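Local coordinates for GTP-binding nuclear protein GSP1 (Encephalitozoon cuniculi, PDB 4DJT) that binds guanine nucleotides, here GDP with magnesium, and probably serves as a Ran-family GTPase switch in transport between nucleus and cytoplasm, at residues T26-V31 and H160-P165; V80-A85 and Q111-N116; C123-D128 and F152-K157. All coordinates share one frame; numbering follows the deposited sequence.

Interaction 1: residues T26-V31 and H160-P165; sequences TYINRV and HNFGLP. With GDP (guanosine-5'-diphosphate), chain C.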
loop_
_atom_site.group_PDB
_atom_site.type_symbol
_atom_site.label_atom_id
_atom_site.label_comp_id
_atom_site.label_asym_id
_atom_site.label_seq_id
_atom_site.Cartn_x
_atom_site.Cartn_y
_atom_site.Cartn_z
ATOM N N THR A 26 2.498 -3.268 9.059
ATOM C CA THR A 26 1.388 -3.941 9.769
ATOM C C THR A 26 0.292 -4.404 8.800
ATOM O O THR A 26 -0.260 -5.525 8.938
ATOM C CB THR A 26 0.815 -3.068 10.916
ATOM O OG1 THR A 26 1.893 -2.698 11.808
ATOM C CG2 THR A 26 -0.255 -3.853 11.714
ATOM N N TYR A 27 0.015 -3.563 7.807
ATOM C CA TYR A 27 -0.971 -3.859 6.789
ATOM C C TYR A 27 -0.601 -5.088 5.979
ATOM O O TYR A 27 -1.379 -6.038 5.921
ATOM C CB TYR A 27 -1.119 -2.690 5.856
ATOM C CG TYR A 27 -2.140 -2.880 4.732
ATOM C CD1 TYR A 27 -3.513 -2.883 5.000
ATOM C CD2 TYR A 27 -1.741 -2.967 3.421
ATOM C CE1 TYR A 27 -4.440 -3.011 3.986
ATOM C CE2 TYR A 27 -2.664 -3.097 2.394
ATOM C CZ TYR A 27 -4.015 -3.129 2.687
ATOM O OH TYR A 27 -4.933 -3.246 1.637
ATOM N N ILE A 28 0.603 -5.093 5.385
ATOM C CA ILE A 28 0.934 -6.083 4.356
ATOM C C ILE A 28 1.654 -7.331 4.871
ATOM O O ILE A 28 1.619 -8.352 4.217
ATOM C CB ILE A 28 1.784 -5.462 3.252
ATOM C CG1 ILE A 28 1.725 -6.299 1.950
ATOM C CG2 ILE A 28 3.195 -5.205 3.782
ATOM C CD1 ILE A 28 0.353 -6.355 1.282
ATOM N N ASN A 29 2.337 -7.234 6.024
ATOM C CA ASN A 29 3.278 -8.266 6.436
ATOM C C ASN A 29 2.491 -9.448 7.085
ATOM O O ASN A 29 2.606 -9.721 8.300
ATOM C CB ASN A 29 4.301 -7.678 7.379
ATOM C CG ASN A 29 5.379 -8.663 7.787
ATOM O OD1 ASN A 29 5.630 -9.668 7.110
ATOM N ND2 ASN A 29 6.007 -8.389 8.898
ATOM N N ARG A 30 1.645 -10.041 6.242
ATOM C CA ARG A 30 0.794 -11.162 6.592
ATOM C C ARG A 30 1.158 -12.324 5.694
ATOM O O ARG A 30 1.859 -12.169 4.706
ATOM C CB ARG A 30 -0.691 -10.761 6.451
ATOM C CG ARG A 30 -1.065 -9.594 7.351
ATOM C CD ARG A 30 -2.471 -9.044 7.046
ATOM N NE ARG A 30 -3.126 -8.776 8.302
ATOM C CZ ARG A 30 -3.158 -7.606 8.923
ATOM N NH1 ARG A 30 -3.765 -7.513 10.105
ATOM N NH2 ARG A 30 -2.672 -6.520 8.349
ATOM N N VAL A 31 0.693 -13.505 6.039
ATOM C CA VAL A 31 1.115 -14.678 5.304
ATOM C C VAL A 31 0.771 -14.575 3.822
ATOM O O VAL A 31 1.640 -14.804 2.978
ATOM C CB VAL A 31 0.541 -15.969 5.929
ATOM C CG1 VAL A 31 0.741 -17.148 4.995
ATOM C CG2 VAL A 31 1.165 -16.203 7.307
ATOM N N HIS A 160 -9.270 -4.812 9.166
ATOM C CA HIS A 160 -10.545 -4.208 8.758
ATOM C C HIS A 160 -10.348 -3.572 7.411
ATOM O O HIS A 160 -9.492 -2.721 7.256
ATOM C CB HIS A 160 -11.012 -3.151 9.774
ATOM C CG HIS A 160 -12.290 -2.394 9.376
ATOM N ND1 HIS A 160 -13.513 -2.982 9.351
ATOM C CD2 HIS A 160 -12.497 -1.044 9.033
ATOM C CE1 HIS A 160 -14.453 -2.068 9.003
ATOM N NE2 HIS A 160 -13.837 -0.879 8.823
ATOM N N ASN A 161 -11.141 -4.012 6.438
ATOM C CA ASN A 161 -11.129 -3.496 5.072
ATOM C C ASN A 161 -9.862 -3.808 4.257
ATOM O O ASN A 161 -9.587 -3.112 3.281
ATOM C CB ASN A 161 -11.400 -1.963 5.039
ATOM C CG ASN A 161 -12.863 -1.625 5.221
ATOM O OD1 ASN A 161 -13.704 -2.508 5.304
ATOM N ND2 ASN A 161 -13.169 -0.316 5.324
ATOM N N PHE A 162 -9.138 -4.877 4.624
ATOM C CA PHE A 162 -7.863 -5.196 4.010
ATOM C C PHE A 162 -7.979 -5.264 2.503
ATOM O O PHE A 162 -7.108 -4.785 1.782
ATOM C CB PHE A 162 -7.318 -6.553 4.475
ATOM C CG PHE A 162 -6.050 -6.958 3.762
ATOM C CD1 PHE A 162 -4.817 -6.515 4.206
ATOM C CD2 PHE A 162 -6.089 -7.725 2.598
ATOM C CE1 PHE A 162 -3.658 -6.832 3.541
ATOM C CE2 PHE A 162 -4.937 -8.054 1.915
ATOM C CZ PHE A 162 -3.692 -7.627 2.405
ATOM N N GLY A 163 -9.038 -5.935 2.035
ATOM C CA GLY A 163 -9.208 -6.156 0.623
ATOM C C GLY A 163 -9.585 -4.980 -0.226
ATOM O O GLY A 163 -9.423 -5.056 -1.475
ATOM N N LEU A 164 -10.113 -3.901 0.380
ATOM C CA LEU A 164 -10.734 -2.852 -0.435
ATOM C C LEU A 164 -9.747 -2.157 -1.403
ATOM O O LEU A 164 -10.099 -1.939 -2.557
ATOM C CB LEU A 164 -11.498 -1.813 0.434
ATOM C CG LEU A 164 -12.656 -2.392 1.261
ATOM C CD1 LEU A 164 -13.355 -1.249 2.006
ATOM C CD2 LEU A 164 -13.661 -3.129 0.370
ATOM N N PRO A 165 -8.512 -1.797 -0.929
ATOM C CA PRO A 165 -7.603 -1.161 -1.879
ATOM C C PRO A 165 -7.295 -2.065 -3.063
ATOM O O PRO A 165 -7.219 -1.597 -4.190
ATOM C CB PRO A 165 -6.352 -0.884 -1.042
ATOM C CG PRO A 165 -6.924 -0.728 0.363
ATOM C CD PRO A 165 -7.929 -1.842 0.413
HETATM P PB GDP C . 5.352 1.543 8.960
HETATM O O1B GDP C . 5.700 0.219 8.260
HETATM O O2B GDP C . 4.454 2.468 8.156
HETATM O O3B GDP C . 6.582 2.196 9.587
HETATM O O3A GDP C . 4.480 1.209 10.280
HETATM P PA GDP C . 4.405 -0.143 11.120
HETATM O O1A GDP C . 3.542 -1.193 10.450
HETATM O O2A GDP C . 5.798 -0.503 11.531
HETATM O "O5'" GDP C . 3.584 0.261 12.413
HETATM C "C5'" GDP C . 4.043 1.380 13.195
HETATM C "C4'" GDP C . 3.387 1.285 14.560
HETATM O "O4'" GDP C . 2.003 1.532 14.423
HETATM C "C3'" GDP C . 3.494 -0.090 15.163
HETATM O "O3'" GDP C . 3.606 0.054 16.565
HETATM C "C2'" GDP C . 2.189 -0.764 14.876
HETATM O "O2'" GDP C . 1.779 -1.736 15.857
HETATM C "C1'" GDP C . 1.261 0.429 14.859
HETATM N N9 GDP C . 0.149 0.219 13.942
HETATM C C8 GDP C . 0.176 -0.071 12.622
HETATM N N7 GDP C . -1.091 -0.202 12.155
HETATM C C5 GDP C . -1.924 0.074 13.157
HETATM C C6 GDP C . -3.384 0.135 13.348
HETATM O O6 GDP C . -4.195 -0.083 12.401
HETATM N N1 GDP C . -3.833 0.447 14.582
HETATM C C2 GDP C . -2.990 0.689 15.625
HETATM N N2 GDP C . -3.486 0.990 16.826
HETATM N N3 GDP C . -1.648 0.642 15.515
HETATM C C4 GDP C . -1.096 0.342 14.326
#
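Y27 and F162 make a buried offset aromatic stack, fastened by one hydrogen bond, where the end of helix 24-28 meets the turn leading into helix 164-174. The ring centroids lie 4.7 Å apart with planes inclined at 29°, and F162 CE1 sits above the centre of one Y27 face. CG is anti to the backbone N in Y27 (chi1 -180°) and in F162 (175°), and from there the ring ends draw together. The Y27 hydroxyl lies above one face of the F162 ring, toward its rim, and donates to the backbone O of F162; OH and O are 2.7 Å apart, with the donor in the carbonyl plane. P165 meets this hydroxyl tip to tip, its CG 3.5 Å from Y27 OH. I28 CD1 touches the edge of the F162 ring, 4.4 Å from CZ. R30 borders the ring with its methylene CD and turns its guanidinium back, so that NH2 donates to Y27 O at 2.8 Å. The type I turn from N161 to L164 presents F162, while F91 meets the Y27 ring edge-to-face. Helix 24-28 starts at the last residues of the P-loop of this Ras-type domain, and T26 holds the alpha-phosphate: its N and OG1 both donate to GDP O1A, OG1 at 2.6 Å. Tyrosine suits position 27 because its ring packs like phenylalanine while its hydroxyl reaches a main-chain carbonyl; F162 offers a flat, wholly apolar ring for it to stack on. The single polar atom that the tyrosine side chain brings into this buried contact is satisfied by a backbone acceptor.

Interaction 2: residues V80-A85 and Q111-N116; sequences VYYIGA and QAVVGN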
loop_
_atom_site.group_PDB
_atom_site.type_symbol
_atom_site.label_atom_id
_atom_site.label_comp_id
_atom_site.label_asym_id
_atom_site.label_seq_id
_atom_site.Cartn_x
_atom_site.Cartn_y
_atom_site.Cartn_z
ATOM N N VAL A 80 14.367 2.833 -7.894
ATOM C CA VAL A 80 14.087 1.412 -8.180
ATOM C C VAL A 80 12.959 0.838 -7.325
ATOM O O VAL A 80 12.326 -0.120 -7.727
ATOM C CB VAL A 80 15.348 0.518 -8.074
ATOM C CG1 VAL A 80 16.205 0.679 -9.327
ATOM C CG2 VAL A 80 16.141 0.839 -6.819
ATOM N N TYR A 81 12.701 1.441 -6.178
ATOM C CA TYR A 81 11.536 1.079 -5.385
ATOM C C TYR A 81 10.275 1.278 -6.209
ATOM O O TYR A 81 9.387 0.421 -6.222
ATOM C CB TYR A 81 11.481 1.886 -4.091
ATOM C CG TYR A 81 10.374 1.463 -3.128
ATOM C CD1 TYR A 81 9.192 2.187 -3.017
ATOM C CD2 TYR A 81 10.510 0.326 -2.328
ATOM C CE1 TYR A 81 8.170 1.785 -2.148
ATOM C CE2 TYR A 81 9.497 -0.077 -1.475
ATOM C CZ TYR A 81 8.327 0.647 -1.388
ATOM O OH TYR A 81 7.354 0.245 -0.460
ATOM N N TYR A 82 10.196 2.433 -6.876
ATOM C CA TYR A 82 8.991 2.819 -7.617
ATOM C C TYR A 82 8.923 2.190 -9.009
ATOM O O TYR A 82 7.839 1.914 -9.521
ATOM C CB TYR A 82 8.895 4.327 -7.717
ATOM C CG TYR A 82 8.811 5.014 -6.390
ATOM C CD1 TYR A 82 7.769 4.749 -5.513
ATOM C CD2 TYR A 82 9.736 5.923 -6.013
ATOM C CE1 TYR A 82 7.674 5.377 -4.301
ATOM C CE2 TYR A 82 9.645 6.570 -4.785
ATOM C CZ TYR A 82 8.588 6.294 -3.949
ATOM O OH TYR A 82 8.501 6.914 -2.735
ATOM N N ILE A 83 10.078 1.998 -9.646
ATOM C CA ILE A 83 10.103 1.624 -11.068
ATOM C C ILE A 83 9.307 0.353 -11.350
ATOM O O ILE A 83 9.419 -0.636 -10.638
ATOM C CB ILE A 83 11.543 1.419 -11.581
ATOM C CG1 ILE A 83 12.247 2.771 -11.698
ATOM C CG2 ILE A 83 11.535 0.733 -12.956
ATOM C CD1 ILE A 83 13.721 2.685 -12.111
ATOM N N GLY A 84 8.485 0.394 -12.382
ATOM C CA GLY A 84 7.711 -0.770 -12.769
ATOM C C GLY A 84 6.373 -0.913 -12.041
ATOM O O GLY A 84 5.608 -1.827 -12.360
ATOM N N ALA A 85 6.099 -0.039 -11.065
ATOM C CA ALA A 85 4.822 -0.081 -10.316
ATOM C C ALA A 85 3.663 0.256 -11.221
ATOM O O ALA A 85 3.752 1.195 -12.031
ATOM C CB ALA A 85 4.816 0.874 -9.123
ATOM N N GLN A 111 4.772 9.704 -8.457
ATOM C CA GLN A 111 4.476 10.171 -9.782
ATOM C C GLN A 111 5.701 10.676 -10.530
ATOM O O GLN A 111 5.737 10.607 -11.747
ATOM C CB GLN A 111 3.386 11.243 -9.739
ATOM C CG GLN A 111 2.111 10.734 -9.119
ATOM C CD GLN A 111 0.963 11.654 -9.323
ATOM O OE1 GLN A 111 1.104 12.872 -9.150
ATOM N NE2 GLN A 111 -0.177 11.107 -9.704
ATOM N N ALA A 112 6.706 11.148 -9.811
ATOM C CA ALA A 112 7.947 11.599 -10.475
ATOM C C ALA A 112 8.683 10.431 -11.174
ATOM O O ALA A 112 9.402 10.642 -12.146
ATOM C CB ALA A 112 8.871 12.267 -9.468
ATOM N N VAL A 113 8.498 9.211 -10.657
ATOM C CA VAL A 113 9.027 8.007 -11.290
ATOM C C VAL A 113 8.044 7.245 -12.221
ATOM O O VAL A 113 8.455 6.793 -13.285
ATOM C CB VAL A 113 9.608 7.034 -10.205
ATOM C CG1 VAL A 113 10.133 5.759 -10.849
ATOM C CG2 VAL A 113 10.709 7.709 -9.424
ATOM N N VAL A 114 6.769 7.110 -11.853
ATOM C CA VAL A 114 5.809 6.227 -12.536
ATOM C C VAL A 114 4.839 6.997 -13.451
ATOM O O VAL A 114 4.184 6.407 -14.286
ATOM C CB VAL A 114 4.991 5.426 -11.492
ATOM C CG1 VAL A 114 4.079 4.400 -12.148
ATOM C CG2 VAL A 114 5.933 4.752 -10.490
ATOM N N GLY A 115 4.738 8.319 -13.238
ATOM C CA GLY A 115 3.813 9.165 -13.995
ATOM C C GLY A 115 2.493 9.364 -13.263
ATOM O O GLY A 115 2.267 8.777 -12.200
ATOM N N ASN A 116 1.615 10.151 -13.869
ATOM C CA ASN A 116 0.405 10.639 -13.234
ATOM C C ASN A 116 -0.826 9.817 -13.557
ATOM O O ASN A 116 -1.916 10.190 -13.152
ATOM C CB ASN A 116 0.099 12.081 -13.699
ATOM C CG ASN A 116 1.287 13.003 -13.596
ATOM O OD1 ASN A 116 2.121 12.864 -12.707
ATOM N ND2 ASN A 116 1.372 13.973 -14.533
#
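V113 and V114 share this contact almost evenly, and it is apolar throughout, V113 setting its two methyls against Y82 and I83. Its CG1, anti to the backbone N (chi1 179°), lies 3.7 Å from Y82 CB and 3.8 Å from I83 CG1, while CG2 approaches the Y82 ring at CD2, 4.0 Å away. The V113 side chain crosses those of Y82 and I83 at about a right angle. A branched valine suits this place because one residue near the end of the helix can touch two neighbours at once. V114, the next residue, faces Y82 and A85, with CG2 4.1 Å from Y82 CB and 4.3 Å from A85 CB; these V114 distances hold for one of two deposited conformers and are less certain. A85 offers only a CB methyl to V114 CG2 and also packs on F110 of helix 103-114 and on C15 of strand 11-17. The contact joins the C-terminal part of the predicted Switch-II region to the end of helix 103-114, the helix of the beta-alpha-beta crossover from strand 87-93 to the parallel strand 120-125. The polar bonds run within each side or to residues beyond. A type II turn from Y82 to A85 is closed by A85 N donating to Y82 O at 3.0 Å; G84 takes a positive phi of 87°, at which a beta carbon would collide with the carbonyl O of I83, which favours glycine. G115 likewise has a positive phi, 95°, as it ends the helix, and its N donates to Q111 O. K13 NZ bonds the carbonyls of Y81 and I83. The Y82 ring receives Y81 CD1 over one face, toward its rim, and its hydroxyl is hydrogen-bonded to E109 OE2 on helix 103-114.

Interaction 3: residues C123-D128 and F152-K157; sequences CANKID and FEISAK. With GDP (guanosine-5'-diphosphate), chain C.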
loop_
_atom_site.group_PDB
_atom_site.type_symbol
_atom_site.label_atom_id
_atom_site.label_comp_id
_atom_site.label_asym_id
_atom_site.label_seq_id
_atom_site.Cartn_x
_atom_site.Cartn_y
_atom_site.Cartn_z
ATOM N N CYS A 123 -5.209 5.448 2.055
ATOM C CA CYS A 123 -5.748 4.788 3.242
ATOM C C CYS A 123 -5.475 5.565 4.518
ATOM O O CYS A 123 -4.338 5.809 4.875
ATOM C CB CYS A 123 -5.150 3.379 3.429
ATOM S SG CYS A 123 -5.581 2.260 2.079
ATOM N N ALA A 124 -6.561 5.939 5.176
ATOM C CA ALA A 124 -6.553 6.446 6.517
ATOM C C ALA A 124 -6.425 5.275 7.476
ATOM O O ALA A 124 -7.405 4.561 7.725
ATOM C CB ALA A 124 -7.870 7.200 6.775
ATOM N N ASN A 125 -5.238 5.100 8.057
ATOM C CA ASN A 125 -4.996 3.959 8.929
ATOM C C ASN A 125 -5.080 4.308 10.430
ATOM O O ASN A 125 -4.939 5.476 10.820
ATOM C CB ASN A 125 -3.642 3.320 8.595
ATOM C CG ASN A 125 -3.418 2.004 9.322
ATOM O OD1 ASN A 125 -4.336 1.182 9.409
ATOM N ND2 ASN A 125 -2.151 1.756 9.780
ATOM N N LYS A 126 -5.314 3.275 11.234
ATOM C CA LYS A 126 -5.357 3.379 12.707
ATOM C C LYS A 126 -6.659 4.016 13.144
ATOM O O LYS A 126 -6.724 4.629 14.230
ATOM C CB LYS A 126 -4.175 4.172 13.251
ATOM C CG LYS A 126 -2.827 3.634 12.838
ATOM C CD LYS A 126 -1.724 4.135 13.726
ATOM C CE LYS A 126 -0.345 3.795 13.203
ATOM N NZ LYS A 126 0.756 4.461 13.970
ATOM N N ILE A 127 -7.717 3.848 12.333
ATOM C CA ILE A 127 -9.046 4.373 12.727
ATOM C C ILE A 127 -9.534 3.732 14.009
ATOM O O ILE A 127 -10.544 4.164 14.559
ATOM C CB ILE A 127 -10.144 4.159 11.656
ATOM C CG1 ILE A 127 -10.369 2.647 11.396
ATOM C CG2 ILE A 127 -9.787 4.930 10.394
ATOM C CD1 ILE A 127 -11.484 2.355 10.421
ATOM N N ASP A 128 -8.843 2.688 14.463
ATOM C CA ASP A 128 -9.162 2.068 15.766
ATOM C C ASP A 128 -8.774 2.892 17.001
ATOM O O ASP A 128 -9.283 2.632 18.076
ATOM C CB ASP A 128 -8.548 0.691 15.862
ATOM C CG ASP A 128 -7.028 0.711 15.715
ATOM O OD1 ASP A 128 -6.538 0.724 14.554
ATOM O OD2 ASP A 128 -6.313 0.665 16.764
ATOM N N PHE A 152 -9.938 4.974 1.516
ATOM C CA PHE A 152 -10.512 4.022 2.462
ATOM C C PHE A 152 -10.042 4.277 3.875
ATOM O O PHE A 152 -8.888 4.624 4.095
ATOM C CB PHE A 152 -10.136 2.584 2.084
ATOM C CG PHE A 152 -10.562 2.200 0.693
ATOM C CD1 PHE A 152 -11.889 1.958 0.414
ATOM C CD2 PHE A 152 -9.655 2.191 -0.348
ATOM C CE1 PHE A 152 -12.309 1.647 -0.873
ATOM C CE2 PHE A 152 -10.056 1.860 -1.624
ATOM C CZ PHE A 152 -11.378 1.584 -1.892
ATOM N N GLU A 153 -10.954 4.077 4.828
ATOM C CA GLU A 153 -10.604 4.061 6.268
ATOM C C GLU A 153 -10.346 2.610 6.649
ATOM O O GLU A 153 -11.164 1.731 6.356
ATOM C CB GLU A 153 -11.740 4.691 7.087
ATOM C CG GLU A 153 -12.020 6.117 6.616
ATOM C CD GLU A 153 -13.033 6.895 7.458
ATOM O OE1 GLU A 153 -13.860 6.255 8.177
ATOM O OE2 GLU A 153 -12.989 8.157 7.384
ATOM N N ILE A 154 -9.165 2.328 7.190
ATOM C CA ILE A 154 -8.789 0.931 7.533
ATOM C C ILE A 154 -8.157 0.853 8.934
ATOM O O ILE A 154 -7.685 1.849 9.489
ATOM C CB ILE A 154 -7.759 0.315 6.533
ATOM C CG1 ILE A 154 -6.416 1.007 6.625
ATOM C CG2 ILE A 154 -8.222 0.428 5.061
ATOM C CD1 ILE A 154 -5.293 0.332 5.807
ATOM N N SER A 155 -8.070 -0.365 9.438
ATOM C CA SER A 155 -7.163 -0.682 10.548
ATOM C C SER A 155 -6.224 -1.816 10.119
ATOM O O SER A 155 -6.622 -2.943 9.941
ATOM C CB SER A 155 -7.925 -1.062 11.829
ATOM O OG SER A 155 -7.000 -1.586 12.796
ATOM N N ALA A 156 -4.968 -1.480 9.896
ATOM C CA ALA A 156 -3.997 -2.495 9.539
ATOM C C ALA A 156 -3.854 -3.519 10.650
ATOM O O ALA A 156 -3.527 -4.658 10.388
ATOM C CB ALA A 156 -2.659 -1.849 9.237
ATOM N N LYS A 157 -4.068 -3.107 11.899
ATOM C CA LYS A 157 -3.976 -4.046 13.045
ATOM C C LYS A 157 -4.960 -5.219 12.902
ATOM O O LYS A 157 -4.563 -6.395 12.955
ATOM C CB LYS A 157 -4.221 -3.328 14.368
ATOM C CG LYS A 157 -4.338 -4.270 15.577
ATOM C CD LYS A 157 -4.486 -3.509 16.892
ATOM C CE LYS A 157 -5.893 -2.938 17.085
ATOM N NZ LYS A 157 -6.767 -3.811 17.931
HETATM P PB GDP C . 5.352 1.543 8.960
HETATM O O1B GDP C . 5.700 0.219 8.260
HETATM O O2B GDP C . 4.454 2.468 8.156
HETATM O O3B GDP C . 6.582 2.196 9.587
HETATM O O3A GDP C . 4.480 1.209 10.280
HETATM P PA GDP C . 4.405 -0.143 11.120
HETATM O O1A GDP C . 3.542 -1.193 10.450
HETATM O O2A GDP C . 5.798 -0.503 11.531
HETATM O "O5'" GDP C . 3.584 0.261 12.413
HETATM C "C5'" GDP C . 4.043 1.380 13.195
HETATM C "C4'" GDP C . 3.387 1.285 14.560
HETATM O "O4'" GDP C . 2.003 1.532 14.423
HETATM C "C3'" GDP C . 3.494 -0.090 15.163
HETATM O "O3'" GDP C . 3.606 0.054 16.565
HETATM C "C2'" GDP C . 2.189 -0.764 14.876
HETATM O "O2'" GDP C . 1.779 -1.736 15.857
HETATM C "C1'" GDP C . 1.261 0.429 14.859
HETATM N N9 GDP C . 0.149 0.219 13.942
HETATM C C8 GDP C . 0.176 -0.071 12.622
HETATM N N7 GDP C . -1.091 -0.202 12.155
HETATM C C5 GDP C . -1.924 0.074 13.157
HETATM C C6 GDP C . -3.384 0.135 13.348
HETATM O O6 GDP C . -4.195 -0.083 12.401
HETATM N N1 GDP C . -3.833 0.447 14.582
HETATM C C2 GDP C . -2.990 0.689 15.625
HETATM N N2 GDP C . -3.486 0.990 16.826
HETATM N N3 GDP C . -1.648 0.642 15.515
HETATM C C4 GDP C . -1.096 0.342 14.326
#
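I154, C123 and I127 lose the most surface where parallel strands 120-125 and 150-154 lie side by side at the edge of the sheet. I154 shares a face with C123: its CD1 rests 3.9 Å from C123 CB, and a branched and a small apolar chain suit this buried face against F91 of the next strand. The backbone joins them through I154 N, which donates nearly straight to A124 O (2.9 Å, 176°), and A124 N, which donates to F152 O. I127, just past the strand, points toward the other segment, CG1 3.4 Å from I154 O, its side chain crossing E153 at about a right angle, CG2 against E153 CB. The strand ends carry the guanine-recognition motifs of Ras-type GTPases, N125-K126-I127-D128 (NKxD) and S155-A156-K157 (SAK). N125 ties one to the other: A156 N donates to a lone pair of its OD1 at 2.8 Å, while ND2 bonds V22 O of the P-loop. The D128 carboxylate takes GDP N1 on OD1 (2.7 Å) and GDP N2 on OD2 (2.8 Å), a pairing that selects guanine. The extended K126 chain lies over one face of the base, NZ salt-bridged to D93 and hydrogen-bonded to G21 O, and K157 N donates to GDP O6.

How the interactions relate
Interactions 1 and 3 are neighbours on the GDP pocket, their centres 10 Å apart: interaction 1 meets the phosphate end of GDP and interaction 3 the base. Two probable hydrogen bonds join them, R30 NH1 to A156 O at 2.9 Å and N161 ND2 to E153 O at 3.0 Å; R30 holds the loop at A156, while N161, within that loop, bonds back to strand 150-154 at E153. Interaction 2 lies across the centre of the chain, its centre 22 Å from that of interaction 1 and 25 Å from that of interaction 3, and touches neither. Its Y82 side chain stays about 12 Å from GDP, while helix 103-114 leads on to strand 120-125 of interaction 3.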